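Local structure of Galactose/lactose metabolism regulatory protein GAL80 (Saccharomyces cerevisiae, 3BTV) at residues 154-158 and 395-401; 208-214 and 261-267; 410-414 and 432-436. The protein represses transcription of the galactose and lactose metabolic genes by binding the activator GAL4 and blocking it when no inducing sugar is present. The protein carries 1 engineered substitution. All blocks are in the same frame, centred on the assembly; numbering follows the deposited sequence.

Interaction 1 of 3, residues 154-158 and 395-401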
loop_
_atom_site.group_PDB
_atom_site.type_symbol
_atom_site.label_atom_id
_atom_site.label_comp_id
_atom_site.label_asym_id
_atom_site.label_seq_id
_atom_site.Cartn_x
_atom_site.Cartn_y
_atom_site.Cartn_z
ATOM N N GLN B 154 11.028 -2.638 22.173
ATOM C CA GLN B 154 11.465 -1.344 22.690
ATOM C C GLN B 154 10.981 -0.172 21.854
ATOM O O GLN B 154 11.183 0.989 22.228
ATOM C CB GLN B 154 12.989 -1.303 22.821
ATOM C CG GLN B 154 13.705 -1.027 21.519
ATOM C CD GLN B 154 13.691 -2.212 20.586
ATOM O OE1 GLN B 154 13.774 -3.358 21.024
ATOM N NE2 GLN B 154 13.585 -1.944 19.290
ATOM N N GLY B 155 10.339 -0.474 20.725
ATOM C CA GLY B 155 9.745 0.551 19.884
ATOM C C GLY B 155 8.616 1.251 20.626
ATOM O O GLY B 155 8.335 2.437 20.415
ATOM N N ARG B 156 7.954 0.505 21.499
ATOM C CA ARG B 156 6.882 1.065 22.306
ATOM C C ARG B 156 7.406 2.148 23.257
ATOM O O ARG B 156 6.619 2.877 23.859
ATOM C CB ARG B 156 6.189 -0.039 23.112
ATOM C CG ARG B 156 5.478 -1.088 22.271
ATOM C CD ARG B 156 4.764 -2.125 23.151
ATOM N NE ARG B 156 3.749 -2.838 22.379
ATOM C CZ ARG B 156 2.600 -3.281 22.876
ATOM N NH1 ARG B 156 2.308 -3.078 24.151
ATOM N NH2 ARG B 156 1.730 -3.904 22.091
ATOM N N LYS B 157 8.731 2.235 23.399
ATOM C CA LYS B 157 9.372 3.186 24.317
ATOM C C LYS B 157 10.054 4.335 23.586
ATOM O O LYS B 157 10.691 5.179 24.205
ATOM C CB LYS B 157 10.423 2.483 25.191
ATOM C CG LYS B 157 9.850 1.592 26.273
ATOM C CD LYS B 157 8.865 2.330 27.178
ATOM C CE LYS B 157 8.064 1.329 28.004
ATOM N NZ LYS B 157 6.878 1.910 28.695
ATOM N N SER B 158 9.952 4.355 22.266
ATOM C CA SER B 158 10.494 5.472 21.499
ATOM C C SER B 158 9.756 6.764 21.848
ATOM O O SER B 158 8.544 6.758 22.054
ATOM C CB SER B 158 10.367 5.212 20.001
ATOM O OG SER B 158 10.445 6.430 19.267
ATOM N N GLN B 395 0.992 -5.319 28.679
ATOM C CA GLN B 395 0.899 -3.878 28.619
ATOM C C GLN B 395 -0.349 -3.505 27.833
ATOM O O GLN B 395 -1.047 -2.558 28.177
ATOM C CB GLN B 395 2.138 -3.265 27.970
ATOM C CG GLN B 395 2.089 -1.747 27.946
ATOM C CD GLN B 395 3.244 -1.147 27.201
ATOM O OE1 GLN B 395 3.688 -1.692 26.194
ATOM N NE2 GLN B 395 3.729 -0.001 27.675
ATOM N N GLY B 396 -0.639 -4.279 26.794
ATOM C CA GLY B 396 -1.738 -3.960 25.910
ATOM C C GLY B 396 -1.496 -2.615 25.258
ATOM O O GLY B 396 -0.423 -2.364 24.721
ATOM N N PHE B 397 -2.497 -1.747 25.315
ATOM C CA PHE B 397 -2.380 -0.413 24.764
ATOM C C PHE B 397 -2.068 0.636 25.831
ATOM O O PHE B 397 -2.139 1.833 25.568
ATOM C CB PHE B 397 -3.659 -0.036 24.040
ATOM C CG PHE B 397 -4.059 -1.019 22.990
ATOM C CD1 PHE B 397 -3.110 -1.564 22.142
ATOM C CD2 PHE B 397 -5.382 -1.396 22.845
ATOM C CE1 PHE B 397 -3.471 -2.472 21.170
ATOM C CE2 PHE B 397 -5.755 -2.303 21.868
ATOM C CZ PHE B 397 -4.801 -2.839 21.033
ATOM N N ASP B 398 -1.735 0.185 27.034
ATOM C CA ASP B 398 -1.425 1.107 28.123
ATOM C C ASP B 398 -0.135 1.870 27.884
ATOM O O ASP B 398 0.842 1.300 27.403
ATOM C CB ASP B 398 -1.277 0.350 29.438
ATOM C CG ASP B 398 -2.603 -0.073 30.022
ATOM O OD1 ASP B 398 -3.636 0.519 29.638
ATOM O OD2 ASP B 398 -2.607 -1.000 30.865
ATOM N N PHE B 399 -0.128 3.150 28.249
ATOM C CA PHE B 399 1.103 3.939 28.254
ATOM C C PHE B 399 2.052 3.355 29.297
ATOM O O PHE B 399 3.270 3.345 29.117
ATOM C CB PHE B 399 0.820 5.410 28.605
ATOM C CG PHE B 399 0.274 6.226 27.468
ATOM C CD1 PHE B 399 -1.077 6.538 27.407
ATOM C CD2 PHE B 399 1.112 6.710 26.480
ATOM C CE1 PHE B 399 -1.589 7.294 26.370
ATOM C CE2 PHE B 399 0.607 7.469 25.432
ATOM C CZ PHE B 399 -0.742 7.760 25.378
ATOM N N GLU B 400 1.453 2.852 30.377
ATOM C CA GLU B 400 2.153 2.347 31.558
ATOM C C GLU B 400 2.818 1.006 31.360
ATOM O O GLU B 400 2.406 0.205 30.522
ATOM C CB GLU B 400 1.162 2.183 32.715
ATOM C CG GLU B 400 0.875 3.451 33.468
ATOM C CD GLU B 400 0.833 4.650 32.553
ATOM O OE1 GLU B 400 1.625 5.587 32.780
ATOM O OE2 GLU B 400 0.026 4.642 31.595
ATOM N N GLY B 401 3.825 0.754 32.185
ATOM C CA GLY B 401 4.450 -0.546 32.249
ATOM C C GLY B 401 5.371 -0.770 31.077
ATOM O O GLY B 401 6.123 0.112 30.673
HETATM O O HOH W 1 5.052 2.343 26.450
#
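Two basic side chains, R156 and K157, reach from the 3-10 turn that follows the Rossmann strand 148-152 to the irregular loop 395-401, which opens with a type II' beta turn. R156 runs extended alongside Q395, the two side chains pointing in opposite directions, and brings NH1 within 2.8 Å of Q395 OE1. This bond is fairly straight (N-H...O 162°); OE1 lies at the guanidinium edge, in its plane, while the donor is tilted from the plane of the amide carbonyl. R156 NH1 also makes a weak, bent bond to G396 O at 2.9 Å, and R156 NE a salt bridge to D219 of helix 209-225. With CG opposite the backbone N (chi1 -178°) and an extended chain beyond, Q395 carries its amide between the two basic residues. Q395 NE2 gives to E400 O at 3.1 Å; with OE1 facing R156 and NE2 facing E400 O and a water, the amide is held one way round. K157 instead folds about CB-CG (chi2 -55°) and ends with NZ 2.8 Å from G401 O. The water accepts from K157 NZ at 2.9 Å and Q395 NE2 at 3.0 Å and donates to R156 O at 3.1 Å. The turn is tied by D407, whose carboxylate takes the backbone N-H groups of Q395 and G396. Across this polar seam carbonyl oxygens meet R156 NH1 and K157 NZ, while D219 is the acidic partner of R156; it joins the two parts of a Gfo/Idh/MocA-type fold, a Rossmann domain followed by a domain built on a large mixed sheet.

Interaction 2 of 3, residues 208-214 and 261-267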
loop_
_atom_site.group_PDB
_atom_site.type_symbol
_atom_site.label_atom_id
_atom_site.label_comp_id
_atom_site.label_asym_id
_atom_site.label_seq_id
_atom_site.Cartn_x
_atom_site.Cartn_y
_atom_site.Cartn_z
ATOM N N ASP B 208 13.648 -12.643 10.182
ATOM C CA ASP B 208 13.270 -12.447 8.792
ATOM C C ASP B 208 12.441 -11.182 8.641
ATOM O O ASP B 208 12.054 -10.549 9.627
ATOM C CB ASP B 208 12.483 -13.654 8.264
ATOM C CG ASP B 208 11.124 -13.797 8.920
ATOM O OD1 ASP B 208 10.184 -13.080 8.520
ATOM O OD2 ASP B 208 10.997 -14.634 9.832
ATOM N N LEU B 209 12.169 -10.835 7.388
ATOM C CA LEU B 209 11.489 -9.587 7.048
ATOM C C LEU B 209 10.137 -9.472 7.741
ATOM O O LEU B 209 9.742 -8.399 8.192
ATOM C CB LEU B 209 11.283 -9.499 5.533
ATOM C CG LEU B 209 10.563 -8.233 5.054
ATOM C CD1 LEU B 209 11.397 -7.006 5.439
ATOM C CD2 LEU B 209 10.302 -8.255 3.558
ATOM N N VAL B 210 9.411 -10.578 7.803
ATOM C CA VAL B 210 8.073 -10.539 8.362
ATOM C C VAL B 210 8.107 -10.537 9.885
ATOM O O VAL B 210 7.569 -9.633 10.548
ATOM C CB VAL B 210 7.236 -11.709 7.863
ATOM C CG1 VAL B 210 5.819 -11.594 8.397
ATOM C CG2 VAL B 210 7.229 -11.718 6.344
ATOM N N THR B 211 8.766 -11.547 10.430
ATOM C CA THR B 211 8.809 -11.750 11.862
ATOM C C THR B 211 9.437 -10.566 12.566
ATOM O O THR B 211 8.973 -10.127 13.618
ATOM C CB THR B 211 9.633 -13.008 12.203
ATOM O OG1 THR B 211 9.054 -14.144 11.542
ATOM C CG2 THR B 211 9.653 -13.234 13.703
ATOM N N THR B 212 10.502 -10.044 11.980
ATOM C CA THR B 212 11.319 -9.074 12.686
ATOM C C THR B 212 10.950 -7.642 12.333
ATOM O O THR B 212 10.458 -6.895 13.177
ATOM C CB THR B 212 12.812 -9.325 12.421
ATOM O OG1 THR B 212 13.086 -10.724 12.573
ATOM C CG2 THR B 212 13.686 -8.516 13.400
ATOM N N THR B 213 11.178 -7.267 11.081
ATOM C CA THR B 213 11.004 -5.890 10.649
ATOM C C THR B 213 9.538 -5.487 10.652
ATOM O O THR B 213 9.158 -4.509 11.268
ATOM C CB THR B 213 11.571 -5.669 9.244
ATOM O OG1 THR B 213 12.901 -6.186 9.191
ATOM C CG2 THR B 213 11.593 -4.175 8.907
ATOM N N PHE B 214 8.717 -6.266 9.962
ATOM C CA PHE B 214 7.287 -6.060 10.010
ATOM C C PHE B 214 6.746 -6.232 11.432
ATOM O O PHE B 214 5.874 -5.478 11.862
ATOM C CB PHE B 214 6.593 -7.005 9.038
ATOM C CG PHE B 214 5.096 -6.946 9.105
ATOM C CD1 PHE B 214 4.406 -5.900 8.526
ATOM C CD2 PHE B 214 4.386 -7.931 9.756
ATOM C CE1 PHE B 214 3.040 -5.847 8.592
ATOM C CE2 PHE B 214 3.010 -7.883 9.823
ATOM C CZ PHE B 214 2.340 -6.848 9.242
ATOM N N VAL B 261 14.428 -17.044 3.296
ATOM C CA VAL B 261 13.543 -16.037 3.900
ATOM C C VAL B 261 13.006 -15.039 2.848
ATOM O O VAL B 261 13.582 -14.889 1.770
ATOM C CB VAL B 261 14.235 -15.296 5.066
ATOM C CG1 VAL B 261 14.612 -16.282 6.172
ATOM C CG2 VAL B 261 15.459 -14.557 4.569
ATOM N N PRO B 262 11.891 -14.348 3.157
ATOM C CA PRO B 262 11.255 -13.490 2.147
ATOM C C PRO B 262 12.050 -12.232 1.795
ATOM O O PRO B 262 12.819 -11.722 2.610
ATOM C CB PRO B 262 9.944 -13.074 2.819
ATOM C CG PRO B 262 9.742 -14.064 3.925
ATOM C CD PRO B 262 11.101 -14.407 4.398
ATOM N N ASP B 263 11.846 -11.737 0.580
ATOM C CA ASP B 263 12.394 -10.450 0.158
ATOM C C ASP B 263 11.316 -9.395 -0.071
ATOM O O ASP B 263 11.626 -8.262 -0.446
ATOM C CB ASP B 263 13.212 -10.599 -1.120
ATOM C CG ASP B 263 12.606 -11.592 -2.071
ATOM O OD1 ASP B 263 11.554 -11.279 -2.662
ATOM O OD2 ASP B 263 13.183 -12.692 -2.208
ATOM N N HIS B 264 10.052 -9.755 0.122
ATOM C CA HIS B 264 8.992 -8.732 0.061
ATOM C C HIS B 264 7.746 -9.177 0.784
ATOM O O HIS B 264 7.403 -10.356 0.777
ATOM C CB HIS B 264 8.616 -8.389 -1.375
ATOM C CG HIS B 264 8.102 -6.994 -1.544
ATOM N ND1 HIS B 264 6.774 -6.659 -1.369
ATOM C CD2 HIS B 264 8.733 -5.846 -1.882
ATOM C CE1 HIS B 264 6.611 -5.366 -1.593
ATOM N NE2 HIS B 264 7.785 -4.849 -1.925
ATOM N N LEU B 265 7.074 -8.218 1.404
ATOM C CA LEU B 265 5.818 -8.467 2.076
ATOM C C LEU B 265 4.810 -7.422 1.620
ATOM O O LEU B 265 5.081 -6.206 1.675
ATOM C CB LEU B 265 5.986 -8.396 3.603
ATOM C CG LEU B 265 4.664 -8.375 4.401
ATOM C CD1 LEU B 265 3.939 -9.709 4.325
ATOM C CD2 LEU B 265 4.870 -7.974 5.854
ATOM N N LEU B 266 3.658 -7.892 1.162
ATOM C CA LEU B 266 2.504 -7.018 0.930
ATOM C C LEU B 266 1.521 -7.367 2.007
ATOM O O LEU B 266 1.216 -8.538 2.216
ATOM C CB LEU B 266 1.848 -7.262 -0.431
ATOM C CG LEU B 266 2.681 -7.028 -1.693
ATOM C CD1 LEU B 266 1.904 -7.466 -2.926
ATOM C CD2 LEU B 266 3.099 -5.569 -1.816
ATOM N N PHE B 267 1.028 -6.361 2.711
ATOM C CA PHE B 267 0.106 -6.628 3.803
ATOM C C PHE B 267 -0.972 -5.577 3.815
ATOM O O PHE B 267 -0.691 -4.379 3.746
ATOM C CB PHE B 267 0.862 -6.653 5.135
ATOM C CG PHE B 267 -0.036 -6.623 6.357
ATOM C CD1 PHE B 267 -0.332 -7.786 7.053
ATOM C CD2 PHE B 267 -0.554 -5.426 6.826
ATOM C CE1 PHE B 267 -1.135 -7.753 8.179
ATOM C CE2 PHE B 267 -1.363 -5.386 7.947
ATOM C CZ PHE B 267 -1.654 -6.544 8.630
HETATM O O HOH W 2 13.557 -11.915 5.086
#
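The helix-against-sheet core of the C-terminal domain is built here by F214, L209 and V210 of helix 209-225 lying on L265 and F267 of strand 264-271, the short axes crossing at -73°. L265 sets its CD2 methyl over one face of the F214 ring, 3.7 Å from the centroid and offset toward the rim, a close CH-pi contact. F214 in turn directs its edge at the face of F267 in an edge-to-face pair with centroids 4.9 Å apart, the rings inclined well short of perpendicular and F214 CZ standing over the middle of the F267 ring. Both phenylalanines hold CG anti to the backbone N (chi1 175° for F214, 167° for F267), which carries the rings toward the opposing element. Were F267 cut back to an alanine, a gap would probably open under CZ of F214, leaving that edge without the ring face it meets and F229 without its edge-to-face partner here. Nearer the helix start, L209 lays CD2 on the backbone of the beta bulge at D263 and H264, 3.8 Å from H264 N, while V210 CG2 packs 4.2 Å from P262 CG. D208 is the N-cap: its OD1 accepts from T211 N at 2.8 Å and weakly from V210 N, and its OD2 takes T211 OG1 at 2.6 Å. A water accepts from L209 N and donates to P262 O. Cohesion between helix and strand therefore comes from methyl and ring contacts, with one water as the polar bridge, while the D208 carboxylate is used largely by the first turn of its own helix, with a weak further bond to Y419.

Interaction 3 of 3, residues 410-414 and 432-436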
loop_
_atom_site.group_PDB
_atom_site.type_symbol
_atom_site.label_atom_id
_atom_site.label_comp_id
_atom_site.label_asym_id
_atom_site.label_seq_id
_atom_site.Cartn_x
_atom_site.Cartn_y
_atom_site.Cartn_z
ATOM N N ILE B 410 0.837 -12.533 21.320
ATOM C CA ILE B 410 -0.166 -11.970 20.433
ATOM C C ILE B 410 0.459 -11.551 19.089
ATOM O O ILE B 410 -0.106 -11.787 18.020
ATOM C CB ILE B 410 -0.873 -10.786 21.115
ATOM C CG1 ILE B 410 -1.738 -11.291 22.274
ATOM C CG2 ILE B 410 -1.679 -9.963 20.097
ATOM C CD1 ILE B 410 -2.097 -10.212 23.286
ATOM N N LEU B 411 1.640 -10.955 19.147
ATOM C CA LEU B 411 2.351 -10.576 17.932
ATOM C C LEU B 411 2.708 -11.824 17.114
ATOM O O LEU B 411 2.545 -11.855 15.886
ATOM C CB LEU B 411 3.617 -9.790 18.289
ATOM C CG LEU B 411 4.397 -9.174 17.124
ATOM C CD1 LEU B 411 3.473 -8.416 16.191
ATOM C CD2 LEU B 411 5.503 -8.252 17.661
ATOM N N HIS B 412 3.184 -12.862 17.800
ATOM C CA HIS B 412 3.462 -14.119 17.117
ATOM C C HIS B 412 2.222 -14.673 16.410
ATOM O O HIS B 412 2.325 -15.205 15.310
ATOM C CB HIS B 412 4.025 -15.168 18.072
ATOM C CG HIS B 412 5.518 -15.203 18.111
ATOM N ND1 HIS B 412 6.281 -15.582 17.027
ATOM C CD2 HIS B 412 6.393 -14.906 19.102
ATOM C CE1 HIS B 412 7.561 -15.508 17.346
ATOM N NE2 HIS B 412 7.656 -15.097 18.598
ATOM N N ARG B 413 1.062 -14.561 17.050
ATOM C CA ARG B 413 -0.177 -15.037 16.431
ATOM C C ARG B 413 -0.453 -14.265 15.168
ATOM O O ARG B 413 -0.938 -14.821 14.180
ATOM C CB ARG B 413 -1.357 -14.906 17.389
ATOM C CG ARG B 413 -1.298 -15.894 18.557
ATOM C CD ARG B 413 -2.431 -15.685 19.556
ATOM N NE ARG B 413 -2.405 -16.703 20.605
ATOM C CZ ARG B 413 -3.245 -16.755 21.638
ATOM N NH1 ARG B 413 -4.198 -15.839 21.783
ATOM N NH2 ARG B 413 -3.131 -17.733 22.528
ATOM N N LEU B 414 -0.137 -12.971 15.195
ATOM C CA LEU B 414 -0.330 -12.145 14.016
ATOM C C LEU B 414 0.649 -12.533 12.908
ATOM O O LEU B 414 0.273 -12.625 11.741
ATOM C CB LEU B 414 -0.190 -10.650 14.361
ATOM C CG LEU B 414 -0.432 -9.686 13.198
ATOM C CD1 LEU B 414 -1.831 -9.860 12.626
ATOM C CD2 LEU B 414 -0.188 -8.203 13.632
ATOM N N ASN B 432 -9.727 -12.524 17.232
ATOM C CA ASN B 432 -9.622 -13.170 18.551
ATOM C C ASN B 432 -8.199 -13.515 18.993
ATOM O O ASN B 432 -8.007 -14.134 20.041
ATOM C CB ASN B 432 -10.514 -14.439 18.616
ATOM C CG ASN B 432 -11.977 -14.143 18.299
ATOM O OD1 ASN B 432 -12.441 -13.003 18.431
ATOM N ND2 ASN B 432 -12.708 -15.169 17.878
ATOM N N ILE B 433 -7.195 -13.114 18.218
ATOM C CA ILE B 433 -5.845 -13.589 18.505
ATOM C C ILE B 433 -5.291 -13.080 19.833
ATOM O O ILE B 433 -4.334 -13.641 20.367
ATOM C CB ILE B 433 -4.844 -13.339 17.357
ATOM C CG1 ILE B 433 -4.540 -11.850 17.204
ATOM C CG2 ILE B 433 -5.361 -13.943 16.054
ATOM C CD1 ILE B 433 -3.345 -11.586 16.326
ATOM N N SER B 434 -5.901 -12.039 20.381
ATOM C CA SER B 434 -5.432 -11.507 21.658
ATOM C C SER B 434 -6.293 -11.927 22.853
ATOM O O SER B 434 -6.833 -11.074 23.554
ATOM C CB SER B 434 -5.384 -9.983 21.598
ATOM O OG SER B 434 -6.689 -9.440 21.532
ATOM N N HIS B 435 -6.426 -13.221 23.115
ATOM C CA HIS B 435 -7.317 -13.603 24.212
ATOM C C HIS B 435 -6.737 -14.319 25.446
ATOM O O HIS B 435 -7.012 -13.906 26.573
ATOM C CB HIS B 435 -8.598 -14.245 23.680
ATOM C CG HIS B 435 -9.601 -13.237 23.206
ATOM N ND1 HIS B 435 -9.506 -12.611 21.981
ATOM C CD2 HIS B 435 -10.696 -12.715 23.810
ATOM C CE1 HIS B 435 -10.511 -11.765 21.841
ATOM N NE2 HIS B 435 -11.248 -11.808 22.937
ATOM N N TYR B 436 -5.933 -15.358 25.255
ATOM C CA TYR B 436 -5.335 -16.044 26.406
ATOM C C TYR B 436 -3.915 -16.537 26.113
ATOM O O TYR B 436 -3.413 -17.456 26.766
ATOM C CB TYR B 436 -6.220 -17.212 26.850
ATOM C CG TYR B 436 -6.349 -18.271 25.789
ATOM C CD1 TYR B 436 -5.638 -19.458 25.878
ATOM C CD2 TYR B 436 -7.161 -18.071 24.681
ATOM C CE1 TYR B 436 -5.744 -20.425 24.905
ATOM C CE2 TYR B 436 -7.274 -19.031 23.700
ATOM C CZ TYR B 436 -6.564 -20.206 23.818
ATOM O OH TYR B 436 -6.673 -21.166 22.842
#
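I433 forms the tight half of the contact between helix 405-424 and the C-terminal tail, and R413 reaches on to its looser half. The CD1 methyl of I433 rests on the helix backbone just where I410 O accepts from L414 N, 3.7 Å from each of the two atoms, and it also touches L414 CB at 3.8 Å. With CG1 between the backbone N and the carbonyl carbon (chi1 70°), the ethyl arm is directed onto this turn. Beside it, I410 CD1 meets S434 CB at 3.7 Å. R413 spans the boundary: its CB packs on I433 CB, and its fully extended chain then carries NH1 to I433 O, a short bond of 2.6 Å with an N-H...O angle of 164°. The oxygen lies in the guanidinium plane, although NH1 stands above the carbonyl plane. Farther out the contact slackens. NH2 of R413 sits over the centre of the Y436 ring, but the cation-pi distance from R413 CZ to the Y436 ring centroid is 5.1 Å, at most a weak attraction, and the exposed Y436 is poorly ordered. H435, also exposed, folds back on the tail, ND1 bonding to N432 O. This is the modelled end of the chain laid back across the last helix after the short edge strand 428-429, pinned by one isoleucine and one arginine and less ordered toward solvent.

In the fold
Along the chain, interaction 2 is nested inside the long loop closed by interaction 1, and interaction 3 follows both. The centres of interactions 1 and 2 lie about 23 Å apart, on opposite sides of the chain's centre; the centre of interaction 3 is about 17 Å from that of interaction 1 and 18 Å from that of interaction 2, and none touches another. Helices 209-225 and 405-424 connect them. The first starts in interaction 2, supplies D219 to R156 in interaction 1 and packs on L414 of interaction 3; the second carries interaction 3 and covers V210 and P262 of interaction 2. The helix pair thus touches parts of Rossmann domain, large mixed sheet and C-terminal tail.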